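Local coordinates for protein Cow rumen GH26 endo-mannanase (Metagenome, PDB 6UEH) that probably hydrolyses internal beta-1,4-mannosidic linkages of mannans such as galactomannan, as a family 26 endo-mannanase from the cow rumen that carries an accessory domain, at residues 289-300 with 347-357. Residues are numbered along the deposited sequence; the frame is centred on the assembly and turned at random.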
loop_
_atom_site.group_PDB
_atom_site.type_symbol
_atom_site.label_atom_id
_atom_site.label_comp_id
_atom_site.label_asym_id
_atom_site.label_seq_id
_atom_site.Cartn_x
_atom_site.Cartn_y
_atom_site.Cartn_z
ATOM N N ILE A 289 22.798 -6.983 10.842
ATOM C CA ILE A 289 21.746 -7.940 11.167
ATOM C C ILE A 289 21.917 -8.462 12.594
ATOM O O ILE A 289 20.940 -8.617 13.329
ATOM C CB ILE A 289 21.735 -9.118 10.173
ATOM C CG1 ILE A 289 21.302 -8.637 8.788
ATOM C CG2 ILE A 289 20.801 -10.224 10.645
ATOM C CD1 ILE A 289 21.425 -9.697 7.713
ATOM N N LYS A 290 23.166 -8.711 12.980
ATOM C CA LYS A 290 23.485 -9.193 14.323
ATOM C C LYS A 290 23.023 -8.210 15.394
ATOM O O LYS A 290 22.420 -8.606 16.395
ATOM C CB LYS A 290 24.992 -9.443 14.459
ATOM C CG LYS A 290 25.422 -9.963 15.832
ATOM C CD LYS A 290 26.941 -10.027 15.960
ATOM C CE LYS A 290 27.558 -8.636 15.870
ATOM N NZ LYS A 290 29.034 -8.636 16.105
ATOM N N MET A 291 23.306 -6.929 15.182
ATOM C CA MET A 291 22.945 -5.903 16.155
ATOM C C MET A 291 21.434 -5.704 16.205
ATOM O O MET A 291 20.867 -5.451 17.271
ATOM C CB MET A 291 23.649 -4.585 15.832
ATOM C CG MET A 291 25.163 -4.688 15.905
ATOM S SD MET A 291 25.994 -3.089 15.904
ATOM C CE MET A 291 27.701 -3.611 16.037
ATOM N N LEU A 292 20.788 -5.831 15.051
ATOM C CA LEU A 292 19.332 -5.809 14.986
ATOM C C LEU A 292 18.731 -6.994 15.738
ATOM O O LEU A 292 17.824 -6.826 16.556
ATOM C CB LEU A 292 18.855 -5.827 13.534
ATOM C CG LEU A 292 17.351 -6.048 13.351
ATOM C CD1 LEU A 292 16.564 -4.796 13.734
ATOM C CD2 LEU A 292 17.034 -6.486 11.926
ATOM N N ALA A 293 19.242 -8.190 15.452
ATOM C CA ALA A 293 18.714 -9.417 16.045
ATOM C C ALA A 293 18.846 -9.394 17.561
ATOM O O ALA A 293 17.999 -9.933 18.277
ATOM C CB ALA A 293 19.423 -10.633 15.473
ATOM N N GLU A 294 19.914 -8.763 18.039
ATOM C CA GLU A 294 20.160 -8.636 19.467
ATOM C C GLU A 294 19.002 -7.914 20.150
ATOM O O GLU A 294 18.566 -8.302 21.230
ATOM C CB GLU A 294 21.476 -7.894 19.716
ATOM C CG GLU A 294 21.833 -7.717 21.182
ATOM C CD GLU A 294 23.183 -7.044 21.379
ATOM O OE1 GLU A 294 23.537 -6.750 22.539
ATOM O OE2 GLU A 294 23.890 -6.810 20.374
ATOM N N GLN A 295 18.499 -6.869 19.505
ATOM C CA GLN A 295 17.379 -6.111 20.049
ATOM C C GLN A 295 16.058 -6.864 19.903
ATOM O O GLN A 295 15.227 -6.854 20.813
ATOM C CB GLN A 295 17.291 -4.742 19.373
ATOM C CG GLN A 295 18.515 -3.887 19.621
ATOM C CD GLN A 295 18.849 -3.779 21.098
ATOM O OE1 GLN A 295 17.972 -3.534 21.927
ATOM N NE2 GLN A 295 20.120 -3.975 21.436
ATOM N N LEU A 296 15.871 -7.517 18.761
ATOM C CA LEU A 296 14.653 -8.281 18.505
ATOM C C LEU A 296 14.536 -9.471 19.451
ATOM O O LEU A 296 13.430 -9.883 19.806
ATOM C CB LEU A 296 14.615 -8.756 17.052
ATOM C CG LEU A 296 14.540 -7.625 16.022
ATOM C CD1 LEU A 296 14.505 -8.178 14.602
ATOM C CD2 LEU A 296 13.324 -6.746 16.296
ATOM N N GLN A 297 15.681 -10.014 19.854
ATOM C CA GLN A 297 15.715 -11.131 20.790
ATOM C C GLN A 297 15.225 -10.699 22.166
ATOM O O GLN A 297 14.528 -11.449 22.849
ATOM C CB GLN A 297 17.129 -11.710 20.891
ATOM C CG GLN A 297 17.244 -12.888 21.849
ATOM C CD GLN A 297 16.453 -14.096 21.385
ATOM O OE1 GLN A 297 16.590 -14.537 20.243
ATOM N NE2 GLN A 297 15.615 -14.636 22.268
ATOM N N ARG A 298 15.597 -9.487 22.570
ATOM C CA ARG A 298 15.128 -8.924 23.834
ATOM C C ARG A 298 13.599 -8.856 23.837
ATOM O O ARG A 298 12.952 -9.194 24.830
ATOM C CB ARG A 298 15.725 -7.534 24.065
ATOM C CG ARG A 298 17.244 -7.498 24.170
ATOM C CD ARG A 298 17.736 -6.062 24.264
ATOM N NE ARG A 298 17.277 -5.417 25.491
ATOM C CZ ARG A 298 17.168 -4.104 25.647
ATOM N NH1 ARG A 298 17.471 -3.293 24.645
ATOM N NH2 ARG A 298 16.752 -3.598 26.799
ATOM N N LEU A 299 13.031 -8.430 22.710
ATOM C CA LEU A 299 11.581 -8.399 22.547
ATOM C C LEU A 299 11.005 -9.802 22.668
ATOM O O LEU A 299 10.026 -10.014 23.378
ATOM C CB LEU A 299 11.190 -7.784 21.200
ATOM C CG LEU A 299 11.516 -6.303 21.001
ATOM C CD1 LEU A 299 10.983 -5.817 19.659
ATOM C CD2 LEU A 299 10.949 -5.476 22.141
ATOM N N GLN A 300 11.620 -10.761 21.981
ATOM C CA GLN A 300 11.148 -12.142 22.035
ATOM C C GLN A 300 11.258 -12.699 23.452
ATOM O O GLN A 300 10.365 -13.413 23.915
ATOM C CB GLN A 300 11.921 -13.028 21.053
ATOM C CG GLN A 300 11.458 -14.484 21.057
ATOM C CD GLN A 300 11.875 -15.249 19.810
ATOM O OE1 GLN A 300 11.161 -15.259 18.807
ATOM N NE2 GLN A 300 13.033 -15.901 19.872
ATOM N N LYS A 347 17.950 -15.486 7.835
ATOM C CA LYS A 347 18.929 -15.215 8.885
ATOM C C LYS A 347 18.270 -15.022 10.248
ATOM O O LYS A 347 18.704 -15.610 11.238
ATOM C CB LYS A 347 19.767 -13.983 8.538
ATOM C CG LYS A 347 21.038 -14.289 7.758
ATOM C CD LYS A 347 22.016 -15.098 8.596
ATOM C CE LYS A 347 23.339 -15.308 7.869
ATOM N NZ LYS A 347 23.194 -16.126 6.631
ATOM N N LEU A 348 17.222 -14.205 10.297
ATOM C CA LEU A 348 16.556 -13.900 11.562
ATOM C C LEU A 348 15.796 -15.098 12.127
ATOM O O LEU A 348 15.838 -15.349 13.333
ATOM C CB LEU A 348 15.599 -12.714 11.400
ATOM C CG LEU A 348 16.220 -11.331 11.171
ATOM C CD1 LEU A 348 15.171 -10.237 11.338
ATOM C CD2 LEU A 348 17.400 -11.091 12.107
ATOM N N THR A 349 15.104 -15.837 11.262
ATOM C CA THR A 349 14.262 -16.938 11.725
ATOM C C THR A 349 15.057 -18.209 12.010
ATOM O O THR A 349 14.756 -18.930 12.959
ATOM C CB THR A 349 13.142 -17.275 10.711
ATOM O OG1 THR A 349 13.717 -17.673 9.458
ATOM C CG2 THR A 349 12.230 -16.073 10.498
ATOM N N ASN A 350 16.069 -18.488 11.197
ATOM C CA ASN A 350 16.829 -19.722 11.355
ATOM C C ASN A 350 18.061 -19.560 12.239
ATOM O O ASN A 350 18.187 -20.231 13.262
ATOM C CB ASN A 350 17.241 -20.270 9.987
ATOM C CG ASN A 350 16.051 -20.699 9.152
ATOM O OD1 ASN A 350 15.108 -21.300 9.663
ATOM N ND2 ASN A 350 16.086 -20.389 7.861
ATOM N N GLU A 351 18.965 -18.670 11.846
ATOM C CA GLU A 351 20.223 -18.506 12.565
ATOM C C GLU A 351 20.027 -17.844 13.929
ATOM O O GLU A 351 20.690 -18.208 14.901
ATOM C CB GLU A 351 21.213 -17.699 11.721
ATOM C CG GLU A 351 22.575 -17.515 12.367
ATOM C CD GLU A 351 23.678 -17.304 11.348
ATOM O OE1 GLU A 351 23.953 -18.245 10.570
ATOM O OE2 GLU A 351 24.265 -16.201 11.322
ATOM N N TYR A 352 19.113 -16.882 14.007
ATOM C CA TYR A 352 18.890 -16.158 15.256
ATOM C C TYR A 352 17.633 -16.620 15.990
ATOM O O TYR A 352 17.324 -16.118 17.071
ATOM C CB TYR A 352 18.828 -14.655 14.991
ATOM C CG TYR A 352 20.175 -14.063 14.647
ATOM C CD1 TYR A 352 21.111 -13.801 15.640
ATOM C CD2 TYR A 352 20.520 -13.782 13.331
ATOM C CE1 TYR A 352 22.352 -13.268 15.334
ATOM C CE2 TYR A 352 21.759 -13.248 13.015
ATOM C CZ TYR A 352 22.669 -12.993 14.019
ATOM O OH TYR A 352 23.901 -12.460 13.712
ATOM N N ASP A 353 16.923 -17.575 15.395
ATOM C CA ASP A 353 15.766 -18.218 16.021
ATOM C C ASP A 353 14.711 -17.208 16.483
ATOM O O ASP A 353 14.105 -17.365 17.544
ATOM C CB ASP A 353 16.222 -19.084 17.202
ATOM C CG ASP A 353 15.235 -20.191 17.533
ATOM O OD1 ASP A 353 14.493 -20.622 16.624
ATOM O OD2 ASP A 353 15.208 -20.636 18.701
ATOM N N LEU A 354 14.497 -16.175 15.677
ATOM C CA LEU A 354 13.489 -15.163 15.973
ATOM C C LEU A 354 12.173 -15.487 15.269
ATOM O O LEU A 354 12.139 -15.671 14.054
ATOM C CB LEU A 354 13.993 -13.780 15.563
ATOM C CG LEU A 354 15.157 -13.240 16.396
ATOM C CD1 LEU A 354 15.835 -12.072 15.699
ATOM C CD2 LEU A 354 14.658 -12.822 17.769
ATOM N N HIS A 355 11.090 -15.557 16.034
ATOM C CA HIS A 355 9.805 -15.973 15.480
ATOM C C HIS A 355 8.654 -15.098 15.967
ATOM O O HIS A 355 7.486 -15.435 15.778
ATOM C CB HIS A 355 9.531 -17.436 15.832
ATOM C CG HIS A 355 10.657 -18.359 15.478
ATOM N ND1 HIS A 355 10.947 -18.715 14.180
ATOM C CD2 HIS A 355 11.573 -18.986 16.254
ATOM C CE1 HIS A 355 11.989 -19.527 14.170
ATOM N NE2 HIS A 355 12.389 -19.706 15.417
ATOM N N ASN A 356 8.996 -13.971 16.584
ATOM C CA ASN A 356 8.002 -13.061 17.143
ATOM C C ASN A 356 7.638 -11.938 16.180
ATOM O O ASN A 356 7.052 -10.934 16.582
ATOM C CB ASN A 356 8.517 -12.464 18.453
ATOM C CG ASN A 356 9.812 -11.688 18.268
ATOM O OD1 ASN A 356 10.649 -12.049 17.439
ATOM N ND2 ASN A 356 9.980 -10.618 19.037
ATOM N N LEU A 357 7.984 -12.113 14.911
ATOM C CA LEU A 357 7.861 -11.041 13.933
ATOM C C LEU A 357 6.718 -11.259 12.952
ATOM O O LEU A 357 6.501 -12.368 12.465
ATOM C CB LEU A 357 9.169 -10.886 13.156
ATOM C CG LEU A 357 10.441 -10.748 13.991
ATOM C CD1 LEU A 357 11.666 -10.674 13.088
ATOM C CD2 LEU A 357 10.356 -9.527 14.902
HETATM O O HOH W 1 16.069 -17.098 19.962
HETATM O O HOH W 2 18.629 -14.259 18.712
#
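A chi1 of -179° sets CG of Gln300 opposite its main-chain nitrogen, and the extended chain carries the carboxamide across to the turn that follows helix 334-351. There the amide reads the main chain twice: Gln300 OE1 accepts from His355 N, in its own carbonyl plane, at 2.8 Å, and Gln300 NE2 donates almost straight (176°) to Asp353 O, 3.0 Å away. The two bonds straddle Leu354 and fix the rotation of the amide. Asp353, the first residue out of helical geometry, has positive phi; its OD1 is met from above the carboxylate plane by His355 NE2 in a hydrogen bond, while His355 ND1 bonds to Asp147. Without the carboxamide, as with an alanine here, His355 N and Asp353 O would probably lose these partners and the turn could shift against the helix.

Farther back along helix 280-301, Ala293 CB lies over one face of the Tyr352 ring, 3.7 Å from its centroid, a CH-pi contact made close by the small side chain. Leu348 fits as a knob among Ile289, Leu292, Ala293 and Leu296, while Leu354 CD1 packs on Leu296 CB at 3.8 Å. Gln297 NE2 bonds to Asp301, and water 2 donates to both Gln297 OE1 and Tyr352 O.

Helices 280-301 and 334-351 are successive outer helices of the TIM barrel; Leu296 and Leu348 pack inward on strand 306-309, and Leu357, on the adjacent strand, touches Phe308. The contact thus couples an apolar seam to a polar border, where one side-chain amide and bound water satisfy main-chain groups as the chain turns into strand 357-362.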